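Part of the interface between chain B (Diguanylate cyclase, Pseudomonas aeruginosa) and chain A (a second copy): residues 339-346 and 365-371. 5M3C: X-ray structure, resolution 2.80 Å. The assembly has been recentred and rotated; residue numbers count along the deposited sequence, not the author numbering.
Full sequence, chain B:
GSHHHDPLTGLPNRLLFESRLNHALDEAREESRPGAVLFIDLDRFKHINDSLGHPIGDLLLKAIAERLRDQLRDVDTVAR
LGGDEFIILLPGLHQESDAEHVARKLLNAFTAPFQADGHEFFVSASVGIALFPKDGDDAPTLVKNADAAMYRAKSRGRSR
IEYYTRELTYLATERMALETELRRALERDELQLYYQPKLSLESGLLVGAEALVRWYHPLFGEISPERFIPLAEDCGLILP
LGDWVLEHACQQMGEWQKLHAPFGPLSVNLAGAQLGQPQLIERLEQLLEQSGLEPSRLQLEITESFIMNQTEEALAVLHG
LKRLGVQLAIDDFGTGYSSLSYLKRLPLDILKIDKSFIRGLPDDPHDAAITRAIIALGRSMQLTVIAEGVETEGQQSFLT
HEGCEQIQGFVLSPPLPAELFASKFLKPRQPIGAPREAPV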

# COMPACT_ATOMS: atom_id res chain seq x y z
N SER B 339 9.28 -1.87 3.10
CA SER B 339 9.44 -2.98 4.03
C SER B 339 10.88 -3.46 4.09
O SER B 339 11.41 -3.96 3.10
CB SER B 339 8.53 -4.14 3.63
OG SER B 339 8.86 -5.31 4.37
N LEU B 340 11.52 -3.30 5.24
CA LEU B 340 12.89 -3.77 5.43
C LEU B 340 12.95 -5.28 5.28
O LEU B 340 13.94 -5.83 4.79
CB LEU B 340 13.42 -3.36 6.81
CG LEU B 340 13.75 -1.88 7.03
CD1 LEU B 340 14.14 -1.62 8.47
CD2 LEU B 340 14.86 -1.42 6.09
N SER B 341 11.88 -5.96 5.70
CA SER B 341 11.83 -7.41 5.64
C SER B 341 11.83 -7.91 4.21
O SER B 341 12.60 -8.80 3.84
CB SER B 341 10.58 -7.91 6.37
OG SER B 341 10.46 -9.32 6.25
N TYR B 342 10.95 -7.33 3.40
CA TYR B 342 10.78 -7.73 2.00
C TYR B 342 11.97 -7.30 1.15
O TYR B 342 12.29 -7.94 0.14
CB TYR B 342 9.49 -7.12 1.46
CG TYR B 342 9.06 -7.61 0.10
CD1 TYR B 342 8.52 -8.88 -0.07
CD2 TYR B 342 9.18 -6.80 -1.02
CE1 TYR B 342 8.13 -9.33 -1.32
CE2 TYR B 342 8.78 -7.23 -2.27
CZ TYR B 342 8.26 -8.50 -2.42
OH TYR B 342 7.86 -8.93 -3.66
N LEU B 343 12.64 -6.23 1.56
CA LEU B 343 13.79 -5.70 0.83
C LEU B 343 14.93 -6.72 0.70
O LEU B 343 15.63 -6.74 -0.31
CB LEU B 343 14.31 -4.43 1.52
CG LEU B 343 15.58 -3.79 0.95
CD1 LEU B 343 15.39 -3.41 -0.51
CD2 LEU B 343 15.98 -2.57 1.77
N LYS B 344 15.10 -7.55 1.72
CA LYS B 344 16.20 -8.51 1.75
C LYS B 344 15.91 -9.68 0.82
O LYS B 344 16.80 -10.15 0.11
CB LYS B 344 16.44 -9.01 3.17
CG LYS B 344 17.90 -9.30 3.50
CD LYS B 344 18.51 -10.35 2.59
CE LYS B 344 19.87 -9.89 2.08
NZ LYS B 344 20.58 -10.99 1.36
N ARG B 345 14.66 -10.13 0.83
CA ARG B 345 14.26 -11.32 0.06
C ARG B 345 14.44 -11.12 -1.44
O ARG B 345 14.46 -12.08 -2.21
CB ARG B 345 12.81 -11.70 0.38
CG ARG B 345 12.59 -12.17 1.81
CD ARG B 345 11.15 -12.59 2.05
N LEU B 346 14.56 -9.86 -1.87
CA LEU B 346 14.78 -9.54 -3.27
C LEU B 346 16.25 -9.69 -3.64
O LEU B 346 17.13 -9.19 -2.94
CB LEU B 346 14.34 -8.11 -3.57
CG LEU B 346 12.89 -7.76 -3.26
CD1 LEU B 346 12.63 -6.29 -3.54
CD2 LEU B 346 11.95 -8.65 -4.06
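Chain A 365-371: PHDAAIT

Chain A meets this part of chain B with a regular helix, residues 365-371, whose backbone torsions all stay in the helical region and which runs on later in the chain. Its internal ladder is clear: Ala369(A) N bonds to Pro365(A) O at 2.8 Å, and Ile370(A) N to His366(A) O at 3.0 Å. The chain B side is a short, weakly bonded helix, about 340-345. Its start is secured by Ser339(B), which sits at the N-cap and accepts through OG from Tyr342(B) N at 3.1 Å, while Leu343(B) N reaches Ser339(B) O at 3.0 Å.

The two axes approach to 10.0 Å, and their N-to-C directions differ by 121°, so the helices cross obliquely, nearer antiparallel than parallel. Of the CA atoms, Ser341(B) CA and Ile370(A) CA are nearest across the stretches, at 6.7 Å. On chain A the contact falls to His366(A), Ala369(A) and Ile370(A), a spacing of three and four that brings one side of the helix to bear; Asp367(A), Ala368(A) and Thr371(A) take no part. Chain B answers with Leu340(B), Ser341(B), Lys344(B) and Arg345(B).

Apolar packing centres on Ile370(A), which points toward chain B with chi1 in m and chi2 in t. Ile370(A) CD1 rests 3.7 Å from Ser341(B) CA and 4.0 Å from Ser341(B) OG; the serine CA-to-CB bond points sideways. One carbon nearer its own backbone, Ile370(A) CG1 is 4.4 Å from Lys344(B) CB and, at the margin of the apolar packing, 4.3 Å from the carbonyl Leu340(B) O. Ala369(A) CB also points across, meeting Lys344(B) CG at 4.0 Å. The lysine thus contributes the aliphatic base of its side chain, while its end leads away from chain A.

The contacts of the His366(A) ring are mixed, a carbonyl and a hydroxyl on one hand and an arginine methylene on the other. Its CA-to-CB bond points sideways, but with chi1 in t the ring comes nearer to chain B. Ser341(B) O lies at the ring edge, near its plane, 3.6 Å from His366(A) CE1, and Ser341(B) OG stands 3.9 Å from His366(A) NE2. Arg345(B) CG approaches the ring obliquely, 3.5 Å from His366(A) CE1; the arginine is not modelled beyond CD, so its guanidinium cannot be placed.

No hydrogen bond joins the two stretches among the modelled atoms, and together they bury 256 Å². The rule to be read here is one of shape: an isoleucine tip rests against the CA of a serine, an alanine lies against a lysine stem, and an imidazole fits beside a carbonyl and an arginine methylene.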

# COMPACT_ATOMS: atom_id res chain seq x y z
N PRO A 365 19.60 -17.22 8.34
CA PRO A 365 20.33 -16.13 7.69
C PRO A 365 19.45 -14.92 7.38
O PRO A 365 19.96 -13.80 7.31
CB PRO A 365 20.82 -16.78 6.39
CG PRO A 365 19.83 -17.85 6.10
CD PRO A 365 19.37 -18.36 7.43
N HIS A 366 18.15 -15.14 7.20
CA HIS A 366 17.23 -14.05 6.92
C HIS A 366 17.06 -13.15 8.14
O HIS A 366 17.13 -11.93 8.04
CB HIS A 366 15.87 -14.59 6.49
CG HIS A 366 14.84 -13.52 6.24
ND1 HIS A 366 14.74 -12.84 5.05
CD2 HIS A 366 13.88 -13.01 7.05
CE1 HIS A 366 13.76 -11.96 5.12
NE2 HIS A 366 13.22 -12.04 6.33
N ASP A 367 16.83 -13.78 9.29
CA ASP A 367 16.71 -13.04 10.54
C ASP A 367 18.03 -12.34 10.86
O ASP A 367 18.05 -11.14 11.19
CB ASP A 367 16.33 -14.00 11.68
CG ASP A 367 14.90 -14.50 11.57
OD1 ASP A 367 14.17 -14.02 10.67
OD2 ASP A 367 14.50 -15.36 12.38
N ALA A 368 19.13 -13.08 10.75
CA ALA A 368 20.45 -12.52 10.97
C ALA A 368 20.69 -11.33 10.05
O ALA A 368 21.25 -10.32 10.47
CB ALA A 368 21.51 -13.59 10.73
N ALA A 369 20.26 -11.45 8.80
CA ALA A 369 20.46 -10.39 7.81
C ALA A 369 19.70 -9.11 8.17
O ALA A 369 20.22 -8.00 8.03
CB ALA A 369 20.04 -10.87 6.43
N ILE A 370 18.46 -9.26 8.62
CA ILE A 370 17.62 -8.11 8.95
C ILE A 370 18.01 -7.51 10.30
O ILE A 370 17.95 -6.29 10.48
CB ILE A 370 16.13 -8.49 8.94
CG1 ILE A 370 15.68 -8.72 7.50
CG2 ILE A 370 15.29 -7.40 9.59
CD1 ILE A 370 14.34 -9.42 7.37
N THR A 371 18.43 -8.35 11.23
CA THR A 371 18.96 -7.87 12.50
C THR A 371 20.12 -6.89 12.26
O THR A 371 20.13 -5.79 12.82
CB THR A 371 19.42 -9.04 13.39
OG1 THR A 371 18.30 -9.89 13.67
CG2 THR A 371 20.01 -8.54 14.70